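Local coordinates for protein oxidoreductase (Corynebacterium diphtheriae, PDB 3K1Y) that probably carries out flavin-dependent oxidation and reduction, as a flavodoxin-like member of the NADPH-dependent FMN reductase family, at residues 28-33 against 156-161; 37-42 against 47-52; 43-48 against 181-186; 98-103 against 137-142; 120-125 against 176-181. All coordinates share one frame; numbering follows the deposited sequence.

Contact 1 of 5, residues 28-33 against 156-161; sequences RQIADS and VFAATE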
# COMPACT_ATOMS: atom_id res chain seq x y z
N ARG A 28 -14.97 -14.51 -12.94
CA ARG A 28 -15.70 -15.71 -12.55
C ARG A 28 -14.95 -16.96 -12.98
O ARG A 28 -15.07 -18.01 -12.35
CB ARG A 28 -17.11 -15.71 -13.15
CG ARG A 28 -17.90 -17.01 -12.91
CD ARG A 28 -17.86 -17.42 -11.44
NE ARG A 28 -18.76 -18.53 -11.14
CZ ARG A 28 -20.09 -18.47 -11.24
NH1 ARG A 28 -20.67 -17.34 -11.64
NH2 ARG A 28 -20.84 -19.51 -10.94
N GLN A 29 -14.16 -16.84 -14.04
CA GLN A 29 -13.39 -17.98 -14.53
C GLN A 29 -12.24 -18.38 -13.59
O GLN A 29 -12.06 -19.57 -13.31
CB GLN A 29 -12.85 -17.69 -15.93
CG GLN A 29 -13.96 -17.38 -16.93
CD GLN A 29 -13.46 -17.00 -18.32
OE1 GLN A 29 -12.62 -16.11 -18.47
NE2 GLN A 29 -13.99 -17.66 -19.34
N ILE A 30 -11.49 -17.41 -13.08
CA ILE A 30 -10.41 -17.77 -12.17
C ILE A 30 -11.01 -18.18 -10.83
O ILE A 30 -10.46 -19.02 -10.12
CB ILE A 30 -9.41 -16.61 -11.95
CG1 ILE A 30 -8.30 -17.09 -11.02
CG2 ILE A 30 -10.12 -15.37 -11.38
CD1 ILE A 30 -7.19 -16.10 -10.81
N ALA A 31 -12.15 -17.59 -10.51
CA ALA A 31 -12.85 -17.91 -9.28
C ALA A 31 -13.26 -19.38 -9.32
O ALA A 31 -13.10 -20.11 -8.34
CB ALA A 31 -14.09 -17.03 -9.14
N ASP A 32 -13.77 -19.83 -10.46
CA ASP A 32 -14.17 -21.22 -10.62
C ASP A 32 -12.96 -22.14 -10.55
O ASP A 32 -13.03 -23.22 -9.96
CB ASP A 32 -14.92 -21.44 -11.94
CG ASP A 32 -16.28 -20.76 -11.96
OD1 ASP A 32 -16.82 -20.50 -10.87
OD2 ASP A 32 -16.80 -20.50 -13.07
N SER A 33 -11.86 -21.73 -11.17
CA SER A 33 -10.66 -22.55 -11.14
C SER A 33 -10.23 -22.70 -9.70
O SER A 33 -9.85 -23.79 -9.26
CB SER A 33 -9.52 -21.90 -11.94
OG SER A 33 -9.72 -22.09 -13.32
N VAL A 156 -3.68 -15.14 -5.62
CA VAL A 156 -3.79 -15.57 -7.00
C VAL A 156 -4.11 -14.44 -7.96
O VAL A 156 -5.25 -13.98 -8.02
CB VAL A 156 -4.87 -16.65 -7.15
CG1 VAL A 156 -4.91 -17.15 -8.58
CG2 VAL A 156 -4.60 -17.79 -6.20
N PHE A 157 -3.12 -13.98 -8.71
CA PHE A 157 -3.35 -12.93 -9.69
C PHE A 157 -3.24 -13.51 -11.09
O PHE A 157 -2.17 -13.88 -11.55
CB PHE A 157 -2.33 -11.79 -9.55
CG PHE A 157 -2.68 -10.59 -10.39
CD1 PHE A 157 -3.56 -9.63 -9.91
CD2 PHE A 157 -2.16 -10.45 -11.67
CE1 PHE A 157 -3.94 -8.53 -10.70
CE2 PHE A 157 -2.51 -9.36 -12.48
CZ PHE A 157 -3.41 -8.39 -11.99
N ALA A 158 -4.37 -13.57 -11.78
CA ALA A 158 -4.40 -14.11 -13.13
C ALA A 158 -4.29 -13.05 -14.21
O ALA A 158 -5.16 -12.18 -14.35
CB ALA A 158 -5.68 -14.92 -13.34
N ALA A 159 -3.20 -13.11 -14.96
CA ALA A 159 -2.97 -12.20 -16.07
C ALA A 159 -3.32 -13.08 -17.26
O ALA A 159 -2.63 -14.04 -17.55
CB ALA A 159 -1.51 -11.80 -16.12
N THR A 160 -4.42 -12.76 -17.94
CA THR A 160 -4.86 -13.57 -19.07
C THR A 160 -3.87 -13.65 -20.23
O THR A 160 -3.80 -14.67 -20.93
CB THR A 160 -6.20 -13.06 -19.61
OG1 THR A 160 -6.01 -11.76 -20.20
CG2 THR A 160 -7.22 -12.96 -18.48
N GLU A 161 -3.09 -12.59 -20.42
CA GLU A 161 -2.11 -12.54 -21.50
C GLU A 161 -0.98 -13.54 -21.29
O GLU A 161 -0.17 -13.76 -22.19
CB GLU A 161 -1.54 -11.13 -21.64
CG GLU A 161 -2.60 -10.06 -21.84
CD GLU A 161 -2.00 -8.69 -22.06
OE1 GLU A 161 -1.02 -8.33 -21.36
OE2 GLU A 161 -2.52 -7.95 -22.92
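Ile-30 drives the end of its side chain from helix 26-44 into the surface of strand 150-159, where Val-156 and Ala-158 receive it. The chain is fully extended: CG1 lies anti to the backbone N (chi1 -179°) and CD1 continues straight on, which carries the methyl out to the strand. CD1 of Ile-30 meets CG1 of Val-156 at 3.4 Å, the isoleucine and valine side chains passing alongside each other and pointing opposite ways. The same methyl also rests on CB of Ala-158, but the modelled separation is too short to be trusted in detail. All three residues are buried, and Phe-171 of helix 165-188 packs against each of them, closing the apolar contact from a third element.

The partly exposed flank of the helix contrasts with this packing. There Arg-28 and Asp-32, one turn apart, form a salt bridge in which NE of Arg-28 donates to OD1 of Asp-32 at 2.8 Å, nearly in the guanidinium plane and on the syn side of the carboxylate. NH1 of Arg-28 bridges to Glu-55 as well, so the guanidinium has two acidic partners. An apolar helix face meeting a parallel sheet, with a charged flank lying nearer solvent, is the layered alpha/beta arrangement of the flavodoxin-like fold.

Contact 2 of 5, residues 37-42 against 47-52; sequences AVTAAV and EALSVS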
# COMPACT_ATOMS: atom_id res chain seq x y z
N ALA A 37 -10.22 -26.31 -7.56
CA ALA A 37 -8.99 -26.82 -6.96
C ALA A 37 -9.20 -26.99 -5.45
O ALA A 37 -8.71 -27.94 -4.84
CB ALA A 37 -7.84 -25.86 -7.25
N VAL A 38 -9.95 -26.07 -4.84
CA VAL A 38 -10.21 -26.18 -3.41
C VAL A 38 -11.03 -27.45 -3.19
O VAL A 38 -10.76 -28.22 -2.26
CB VAL A 38 -11.00 -24.97 -2.85
CG1 VAL A 38 -11.16 -25.10 -1.35
CG2 VAL A 38 -10.29 -23.67 -3.18
N THR A 39 -12.02 -27.68 -4.05
CA THR A 39 -12.86 -28.86 -3.94
C THR A 39 -12.01 -30.12 -4.01
O THR A 39 -12.21 -31.05 -3.23
CB THR A 39 -13.93 -28.91 -5.05
OG1 THR A 39 -14.81 -27.79 -4.91
CG2 THR A 39 -14.74 -30.19 -4.96
N ALA A 40 -11.04 -30.14 -4.92
CA ALA A 40 -10.17 -31.30 -5.05
C ALA A 40 -9.32 -31.44 -3.79
O ALA A 40 -9.17 -32.54 -3.26
CB ALA A 40 -9.29 -31.17 -6.29
N ALA A 41 -8.76 -30.32 -3.34
CA ALA A 41 -7.89 -30.31 -2.15
C ALA A 41 -8.60 -30.83 -0.90
O ALA A 41 -7.99 -31.53 -0.08
CB ALA A 41 -7.35 -28.90 -1.91
N VAL A 42 -9.88 -30.49 -0.73
CA VAL A 42 -10.64 -30.96 0.43
C VAL A 42 -10.96 -32.44 0.22
O VAL A 42 -11.07 -33.22 1.18
CB VAL A 42 -11.94 -30.20 0.60
CG1 VAL A 42 -12.82 -30.91 1.62
CG2 VAL A 42 -11.65 -28.78 1.04
N GLU A 47 -12.57 -35.22 2.77
CA GLU A 47 -13.88 -34.63 2.95
C GLU A 47 -14.57 -34.10 1.69
O GLU A 47 -14.00 -34.12 0.60
CB GLU A 47 -13.81 -33.53 4.01
CG GLU A 47 -13.75 -34.10 5.40
CD GLU A 47 -13.76 -33.04 6.46
OE1 GLU A 47 -12.68 -32.50 6.77
OE2 GLU A 47 -14.86 -32.74 6.97
N ALA A 48 -15.81 -33.64 1.86
CA ALA A 48 -16.60 -33.13 0.75
C ALA A 48 -16.81 -31.64 0.88
O ALA A 48 -16.90 -31.11 1.99
CB ALA A 48 -17.95 -33.85 0.69
N LEU A 49 -16.93 -30.96 -0.26
CA LEU A 49 -17.10 -29.52 -0.27
C LEU A 49 -18.38 -29.04 -0.95
O LEU A 49 -18.77 -29.54 -2.01
CB LEU A 49 -15.92 -28.85 -0.97
CG LEU A 49 -15.24 -27.64 -0.32
CD1 LEU A 49 -14.55 -26.85 -1.42
CD2 LEU A 49 -16.23 -26.78 0.41
N SER A 50 -19.01 -28.05 -0.33
CA SER A 50 -20.21 -27.42 -0.88
C SER A 50 -19.70 -26.02 -1.22
O SER A 50 -19.04 -25.38 -0.40
CB SER A 50 -21.30 -27.35 0.19
OG SER A 50 -22.45 -26.68 -0.30
N VAL A 51 -19.98 -25.56 -2.43
CA VAL A 51 -19.52 -24.24 -2.84
C VAL A 51 -20.66 -23.29 -3.15
O VAL A 51 -21.65 -23.65 -3.80
CB VAL A 51 -18.55 -24.32 -4.07
CG1 VAL A 51 -19.14 -25.20 -5.14
CG2 VAL A 51 -18.30 -22.93 -4.64
N SER A 52 -20.53 -22.07 -2.66
CA SER A 52 -21.53 -21.04 -2.87
C SER A 52 -20.89 -19.87 -3.59
O SER A 52 -20.14 -19.10 -2.99
CB SER A 52 -22.08 -20.58 -1.52
OG SER A 52 -22.89 -19.44 -1.70
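Joined by a backbone bond between Val-42 and Glu-47, helix segment 37-42 and strand segment 49-52 run nearly antiparallel, 161° apart in direction with their axes 8.8 Å from each other at closest approach. This is the second half of a beta-alpha-beta crossover, in which helix 26-44 returns the chain from strand 12-18 to its parallel neighbour 49-55. The joining bond is N of Glu-47 to O of Val-42, 3.0 Å long.

Leu-49 is the apolar centre. Its CG sits 4.0 Å from CG2 of Val-42, the two side chains crossing at about a right angle, and its CD1 reaches CG1 of Val-38 at 3.8 Å. The valine branches divide the work: CG1 of Val-42, anti to its own N, lies over the backbone of Glu-47, leaving CG2 for the leucine. CB of Glu-47 also touches CG1 of Val-42, while its carboxylate leads away to a salt bridge with Arg-12. Leu-14 of strand 12-18 packs against both Val-38 and Leu-49. Toward the partly exposed Thr-39, CD1 of Leu-49 lies 3.6 Å from OG1 of Thr-39, a hydroxyl that is hydrogen-bonded to the carbonyl O of Ser-35, one turn back.

Contact 3 of 5, residues 43-48 against 181-186; sequences SARGEA and ELASLI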
# COMPACT_ATOMS: atom_id res chain seq x y z
N SER A 43 -11.12 -32.83 -1.04
CA SER A 43 -11.41 -34.20 -1.37
C SER A 43 -10.18 -35.04 -1.01
O SER A 43 -10.31 -36.12 -0.45
CB SER A 43 -11.72 -34.32 -2.87
OG SER A 43 -11.97 -35.67 -3.23
N ALA A 44 -9.00 -34.51 -1.32
CA ALA A 44 -7.75 -35.21 -1.02
C ALA A 44 -7.55 -35.38 0.49
O ALA A 44 -6.87 -36.29 0.95
CB ALA A 44 -6.57 -34.47 -1.61
N ARG A 45 -8.16 -34.49 1.26
CA ARG A 45 -8.03 -34.60 2.70
C ARG A 45 -9.15 -35.45 3.31
O ARG A 45 -9.33 -35.49 4.52
CB ARG A 45 -7.95 -33.20 3.31
CG ARG A 45 -6.54 -32.60 3.14
CD ARG A 45 -6.52 -31.10 3.24
NE ARG A 45 -6.29 -30.50 1.93
CZ ARG A 45 -5.11 -30.06 1.50
NH1 ARG A 45 -4.04 -30.12 2.28
NH2 ARG A 45 -5.02 -29.56 0.28
N GLY A 46 -9.88 -36.16 2.46
CA GLY A 46 -10.94 -37.04 2.93
C GLY A 46 -12.34 -36.48 3.13
O GLY A 46 -13.23 -37.20 3.60
N GLU A 47 -12.57 -35.22 2.77
CA GLU A 47 -13.88 -34.63 2.95
C GLU A 47 -14.57 -34.10 1.69
O GLU A 47 -14.00 -34.12 0.60
CB GLU A 47 -13.81 -33.53 4.01
CG GLU A 47 -13.75 -34.10 5.40
CD GLU A 47 -13.76 -33.04 6.46
OE1 GLU A 47 -12.68 -32.50 6.77
OE2 GLU A 47 -14.86 -32.74 6.97
N ALA A 48 -15.81 -33.64 1.86
CA ALA A 48 -16.60 -33.13 0.75
C ALA A 48 -16.81 -31.64 0.88
O ALA A 48 -16.90 -31.11 1.99
CB ALA A 48 -17.95 -33.85 0.69
N GLU A 181 -3.43 -24.67 0.69
CA GLU A 181 -3.31 -23.86 1.90
C GLU A 181 -4.70 -23.66 2.50
O GLU A 181 -4.91 -23.89 3.70
CB GLU A 181 -2.68 -22.50 1.58
CG GLU A 181 -1.16 -22.50 1.56
CD GLU A 181 -0.58 -21.31 0.80
OE1 GLU A 181 -1.08 -20.17 0.98
OE2 GLU A 181 0.37 -21.51 0.01
N LEU A 182 -5.65 -23.25 1.67
CA LEU A 182 -7.00 -23.02 2.15
C LEU A 182 -7.67 -24.32 2.60
O LEU A 182 -8.38 -24.34 3.62
CB LEU A 182 -7.82 -22.33 1.04
CG LEU A 182 -9.27 -21.94 1.32
CD1 LEU A 182 -9.38 -21.13 2.61
CD2 LEU A 182 -9.78 -21.13 0.15
N ALA A 183 -7.42 -25.41 1.88
CA ALA A 183 -8.01 -26.70 2.23
C ALA A 183 -7.58 -27.16 3.62
O ALA A 183 -8.37 -27.74 4.36
CB ALA A 183 -7.65 -27.76 1.20
N SER A 184 -6.32 -26.90 3.97
CA SER A 184 -5.85 -27.29 5.29
C SER A 184 -6.59 -26.55 6.39
O SER A 184 -7.02 -27.17 7.36
CB SER A 184 -4.34 -27.03 5.42
OG SER A 184 -3.62 -28.14 4.95
N LEU A 185 -6.73 -25.23 6.25
CA LEU A 185 -7.45 -24.46 7.27
C LEU A 185 -8.89 -24.97 7.34
O LEU A 185 -9.45 -25.12 8.42
CB LEU A 185 -7.44 -22.96 6.93
CG LEU A 185 -6.25 -22.04 7.27
CD1 LEU A 185 -5.16 -22.80 8.01
CD2 LEU A 185 -5.71 -21.44 5.99
N ILE A 186 -9.47 -25.26 6.18
CA ILE A 186 -10.84 -25.74 6.13
C ILE A 186 -11.13 -27.03 6.90
O ILE A 186 -12.10 -27.09 7.67
CB ILE A 186 -11.31 -25.93 4.66
CG1 ILE A 186 -11.38 -24.55 3.97
CG2 ILE A 186 -12.67 -26.64 4.62
CD1 ILE A 186 -12.02 -24.56 2.63
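Arg-45 lays its guanidinium across the methyl of Ala-183, and the larger part of the van der Waals contact comes from that overlap. CB of Ala-183 is modelled 3.1 Å from NE of Arg-45, an exact value that is uncertain, and 3.4 Å from CZ, with NH2 at a similar range. The backbone N of Ser-184 stands 4.0 Å above one guanidinium face, displaced toward its rim. A bend at chi3 (-108°) turns the flat group against helix 165-188, and Val-187 of that helix also touches the arginine.

Polar contact between the segments is slight. NH1 of Arg-45 comes within 3.4 Å of OG of Ser-184, but the angle is too poor for a hydrogen bond. The firm polar partner of the arginine lies on the last turns of helix 26-44, just before it: NE donates to the carbonyl O of Ala-41, which probably helps to fix the rotation of the guanidinium.

Backbone bonds shape the turn that presents Arg-45. A Schellman motif, with Gly-46 as its C-prime residue (phi 89°) and N of Gly-46 bonded to O of Ser-43 at 2.9 Å, ends helix 26-44 and lets the chain turn into strand 49-55. In this flavodoxin-like sandwich, helices 26-44 and 165-188 pack side by side on one face of the parallel sheet.

Apolar packing continues inward, where Ala-183 meets Ala-41 and Val-42, and Ile-186 meets Val-38.

Contact 4 of 5, residues 98-103 against 137-142; sequences ASYTGL and DYALRP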
# COMPACT_ATOMS: atom_id res chain seq x y z
N ALA A 98 -6.56 0.51 -11.12
CA ALA A 98 -5.43 -0.03 -10.37
C ALA A 98 -5.69 -0.60 -8.98
O ALA A 98 -4.80 -0.61 -8.13
CB ALA A 98 -4.31 1.02 -10.31
N SER A 99 -6.90 -1.08 -8.75
CA SER A 99 -7.23 -1.66 -7.46
C SER A 99 -8.51 -2.47 -7.56
O SER A 99 -9.03 -2.69 -8.66
CB SER A 99 -7.36 -0.57 -6.40
OG SER A 99 -7.60 -1.13 -5.13
N TYR A 100 -9.03 -2.92 -6.43
CA TYR A 100 -10.26 -3.70 -6.45
C TYR A 100 -11.43 -2.81 -6.87
O TYR A 100 -11.36 -1.59 -6.76
CB TYR A 100 -10.53 -4.35 -5.10
CG TYR A 100 -10.51 -3.44 -3.90
CD1 TYR A 100 -11.35 -2.32 -3.84
CD2 TYR A 100 -9.72 -3.73 -2.80
CE1 TYR A 100 -11.41 -1.52 -2.69
CE2 TYR A 100 -9.76 -2.94 -1.65
CZ TYR A 100 -10.61 -1.85 -1.60
OH TYR A 100 -10.66 -1.09 -0.45
N THR A 101 -12.49 -3.43 -7.37
CA THR A 101 -13.66 -2.70 -7.84
C THR A 101 -14.46 -2.03 -6.73
O THR A 101 -14.50 -2.51 -5.60
CB THR A 101 -14.60 -3.63 -8.63
OG1 THR A 101 -13.92 -4.16 -9.77
CG2 THR A 101 -15.80 -2.87 -9.10
N GLY A 102 -15.10 -0.91 -7.06
CA GLY A 102 -15.91 -0.22 -6.08
C GLY A 102 -17.02 -1.16 -5.64
O GLY A 102 -17.37 -1.21 -4.46
N LEU A 103 -17.57 -1.92 -6.60
CA LEU A 103 -18.65 -2.86 -6.30
C LEU A 103 -18.16 -3.95 -5.35
O LEU A 103 -18.88 -4.38 -4.45
CB LEU A 103 -19.18 -3.48 -7.60
CG LEU A 103 -20.29 -4.53 -7.45
CD1 LEU A 103 -21.55 -3.88 -6.91
CD2 LEU A 103 -20.55 -5.19 -8.82
N ASP A 137 -1.46 -7.75 -2.41
CA ASP A 137 -0.81 -7.41 -1.15
C ASP A 137 -0.95 -6.01 -0.61
O ASP A 137 -0.61 -5.76 0.55
CB ASP A 137 0.67 -7.76 -1.20
CG ASP A 137 0.90 -9.25 -1.21
OD1 ASP A 137 0.07 -9.96 -0.61
OD2 ASP A 137 1.91 -9.70 -1.79
N TYR A 138 -1.46 -5.09 -1.42
CA TYR A 138 -1.61 -3.71 -0.99
C TYR A 138 -3.04 -3.20 -0.92
O TYR A 138 -3.28 -2.11 -0.39
CB TYR A 138 -0.78 -2.80 -1.89
CG TYR A 138 0.70 -2.96 -1.66
CD1 TYR A 138 1.28 -2.56 -0.46
CD2 TYR A 138 1.51 -3.56 -2.62
CE1 TYR A 138 2.63 -2.76 -0.22
CE2 TYR A 138 2.87 -3.76 -2.39
CZ TYR A 138 3.42 -3.36 -1.18
OH TYR A 138 4.75 -3.59 -0.92
N ALA A 139 -3.99 -3.97 -1.45
CA ALA A 139 -5.40 -3.58 -1.43
C ALA A 139 -6.31 -4.66 -0.85
O ALA A 139 -7.04 -4.39 0.11
CB ALA A 139 -5.86 -3.19 -2.83
N LEU A 140 -6.28 -5.88 -1.40
CA LEU A 140 -7.15 -6.95 -0.88
C LEU A 140 -6.71 -7.53 0.46
O LEU A 140 -7.54 -7.78 1.34
CB LEU A 140 -7.27 -8.11 -1.87
CG LEU A 140 -8.20 -7.85 -3.05
CD1 LEU A 140 -7.44 -7.08 -4.12
CD2 LEU A 140 -8.71 -9.17 -3.60
N ARG A 141 -5.41 -7.75 0.60
CA ARG A 141 -4.88 -8.31 1.83
C ARG A 141 -5.20 -7.37 3.00
O ARG A 141 -5.83 -7.77 3.98
CB ARG A 141 -3.37 -8.52 1.67
CG ARG A 141 -2.73 -9.31 2.80
CD ARG A 141 -1.65 -10.23 2.27
NE ARG A 141 -1.81 -11.53 2.91
CZ ARG A 141 -1.78 -12.70 2.27
NH1 ARG A 141 -1.60 -12.75 0.96
NH2 ARG A 141 -1.98 -13.81 2.96
N PRO A 142 -4.80 -6.10 2.91
CA PRO A 142 -5.10 -5.20 4.03
C PRO A 142 -6.59 -5.19 4.38
O PRO A 142 -6.96 -5.09 5.55
CB PRO A 142 -4.62 -3.84 3.52
CG PRO A 142 -3.49 -4.22 2.56
CD PRO A 142 -4.10 -5.40 1.83
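Tyr-100 turns the edge of its ring to the backbone of Ala-139, with CE2 of the tyrosine 3.5 Å from the carbonyl O of Ala-139 and that oxygen in the ring plane. Beside it, CD2 of Tyr-100 lies 3.9 Å from CB of Ala-139. The same methyl meets OG of Ser-99 at 3.5 Å, and this hydroxyl stands over one face of the tyrosine ring, offset toward its rim. Both residues thus meet the methyl from the loop side. CD1 of Leu-140 adds a looser apolar touch, 4.2 Å from CB of Tyr-100.

Tyr-100 owes its pose to a first torsion of 53°, which sets CG between the backbone N and the carbonyl carbon. Across from it, helix 135-146 widens into a pi-type turn at 137-140 and kinks before Pro-142. Farther out, Leu-140 leans on Thr-93, Phe-104 and Ile-123, and OG1 of Thr-93 accepts a bond from N of Thr-101. OH of Tyr-100 makes a weak hydrogen bond with OG of Ser-99 of the second subunit.

The loop after the third strand helps to bind the flavin in relatives; here that role is only inferred. Chemically, the contact is buried van der Waals packing plus a ring edge facing a carbonyl, probably mildly attractive, while O of Tyr-100 and N of Gly-102 are bonded by Lys-105 and Asp-109 of the second subunit.

Contact 5 of 5, residues 120-125 against 176-181; sequences PTIIAA and ARAAGE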
# COMPACT_ATOMS: atom_id res chain seq x y z
N PRO A 120 -10.73 -18.51 6.98
CA PRO A 120 -9.62 -18.87 6.09
C PRO A 120 -10.01 -18.27 4.75
O PRO A 120 -11.16 -18.40 4.34
CB PRO A 120 -9.64 -20.40 6.11
CG PRO A 120 -10.18 -20.71 7.50
CD PRO A 120 -11.30 -19.70 7.65
N THR A 121 -9.06 -17.62 4.06
CA THR A 121 -9.34 -16.92 2.82
C THR A 121 -8.23 -16.82 1.77
O THR A 121 -7.07 -16.55 2.09
CB THR A 121 -9.75 -15.45 3.13
OG1 THR A 121 -10.93 -15.43 3.94
CG2 THR A 121 -10.01 -14.66 1.85
N ILE A 122 -8.60 -17.02 0.50
CA ILE A 122 -7.67 -16.87 -0.62
C ILE A 122 -8.11 -15.60 -1.35
O ILE A 122 -9.29 -15.45 -1.70
CB ILE A 122 -7.78 -18.01 -1.66
CG1 ILE A 122 -7.04 -19.25 -1.19
CG2 ILE A 122 -7.22 -17.52 -3.01
CD1 ILE A 122 -7.22 -20.44 -2.11
N ILE A 123 -7.18 -14.68 -1.57
CA ILE A 123 -7.51 -13.46 -2.28
C ILE A 123 -7.05 -13.59 -3.74
O ILE A 123 -5.98 -14.14 -4.02
CB ILE A 123 -6.88 -12.22 -1.60
CG1 ILE A 123 -5.38 -12.43 -1.40
CG2 ILE A 123 -7.56 -11.98 -0.24
CD1 ILE A 123 -4.68 -11.21 -0.84
N ALA A 124 -7.86 -13.12 -4.67
CA ALA A 124 -7.52 -13.23 -6.08
C ALA A 124 -8.02 -12.07 -6.95
O ALA A 124 -9.05 -11.45 -6.67
CB ALA A 124 -8.04 -14.56 -6.63
N ALA A 125 -7.27 -11.79 -8.01
CA ALA A 125 -7.62 -10.73 -8.94
C ALA A 125 -7.20 -11.13 -10.34
O ALA A 125 -6.45 -12.09 -10.53
CB ALA A 125 -6.92 -9.45 -8.54
N ALA A 176 -3.22 -24.47 -7.19
CA ALA A 176 -3.26 -25.64 -6.32
C ALA A 176 -2.65 -25.33 -4.95
O ALA A 176 -3.21 -25.71 -3.92
CB ALA A 176 -2.52 -26.81 -6.97
N ARG A 177 -1.52 -24.62 -4.94
CA ARG A 177 -0.89 -24.27 -3.66
C ARG A 177 -1.85 -23.48 -2.78
O ARG A 177 -2.04 -23.82 -1.61
CB ARG A 177 0.39 -23.46 -3.88
CG ARG A 177 1.09 -23.08 -2.58
CD ARG A 177 2.36 -22.29 -2.83
NE ARG A 177 3.26 -23.02 -3.71
CZ ARG A 177 4.40 -22.54 -4.19
NH1 ARG A 177 4.79 -21.31 -3.88
NH2 ARG A 177 5.15 -23.29 -4.99
N ALA A 178 -2.44 -22.43 -3.33
CA ALA A 178 -3.41 -21.63 -2.58
C ALA A 178 -4.57 -22.54 -2.17
O ALA A 178 -5.06 -22.48 -1.04
CB ALA A 178 -3.93 -20.49 -3.44
N ALA A 179 -5.01 -23.37 -3.10
CA ALA A 179 -6.09 -24.31 -2.82
C ALA A 179 -5.72 -25.21 -1.63
O ALA A 179 -6.52 -25.41 -0.72
CB ALA A 179 -6.38 -25.15 -4.05
N GLY A 180 -4.50 -25.75 -1.66
CA GLY A 180 -4.05 -26.62 -0.60
C GLY A 180 -3.98 -25.88 0.72
O GLY A 180 -4.42 -26.38 1.76
N GLU A 181 -3.43 -24.67 0.69
CA GLU A 181 -3.31 -23.86 1.90
C GLU A 181 -4.70 -23.66 2.50
O GLU A 181 -4.91 -23.89 3.70
CB GLU A 181 -2.68 -22.50 1.58
CG GLU A 181 -1.16 -22.50 1.56
CD GLU A 181 -0.58 -21.31 0.80
OE1 GLU A 181 -1.08 -20.17 0.98
OE2 GLU A 181 0.37 -21.51 0.01
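Ile-122 overlaps the backbone of Ala-178, laying its terminal methyl over the face of a peptide group of helix 165-188. CD1 of Ile-122 is 3.2 Å from O of Ala-178. The carbonyl carbon is nearly as near, with CD1 of Ile-122 standing 3.4 Å from C of Ala-178. Farther along the same peptide, N of Ala-179 lies 3.8 Å from CD1 of Ile-122. The rest of the overlap is apolar: CB of Ala-178 meets CD1 of Ile-122 at 3.5 Å and its CG1 at 4.0 Å.

Two torsions explain the reach. With chi1 at -80°, CG1 lies anti to the carbonyl carbon, and a nearly straight chi2 of 175° then projects CD1 outward from the strand, leaving CG2 behind. On the helix the side chain is only a methyl, so strand and helix backbones come close, the CA atoms of Ile-122 and Ala-178 being 6.7 Å apart. The contact is small and buried, carried almost wholly by these two residues.

Around it the fold is layered. Strand 120-127 lies between strands 88-94 and 150-159 in the parallel sheet, and Ile-122 also packs on Val-152, on Leu-182 and on Ile-34 of helix 26-44. Ile-123 turns instead to helix 135-146, touching Arg-141 and Leu-144, so successive residues of one inner strand serve helices on the two faces of this flavodoxin-like sandwich.

In the fold
From the N terminus, helix 26-44 opens contacts 1 and 2, and contact 2 closes first, a tight return into strand 49-55. Contact 3 begins where contact 2 ends, sharing Glu-47 and Ala-48, and closes only at helix 165-188. Contact 4 and contact 5 cross: 98-103 waits for 137-142, while 120-125 waits for 176-181. Contact 1, closing at 156-161, encloses contacts 2 and 4 and crosses 3 and 5; contact 3 encloses both 4 and 5. Contacts 1, 2, 3 and 5 tie helices 26-44 and 165-188 to each other and to the sheet, whereas contact 4 lies on the other side of the chain's centre from contacts 2 and 3, about 27 Å from contact 3 between centres.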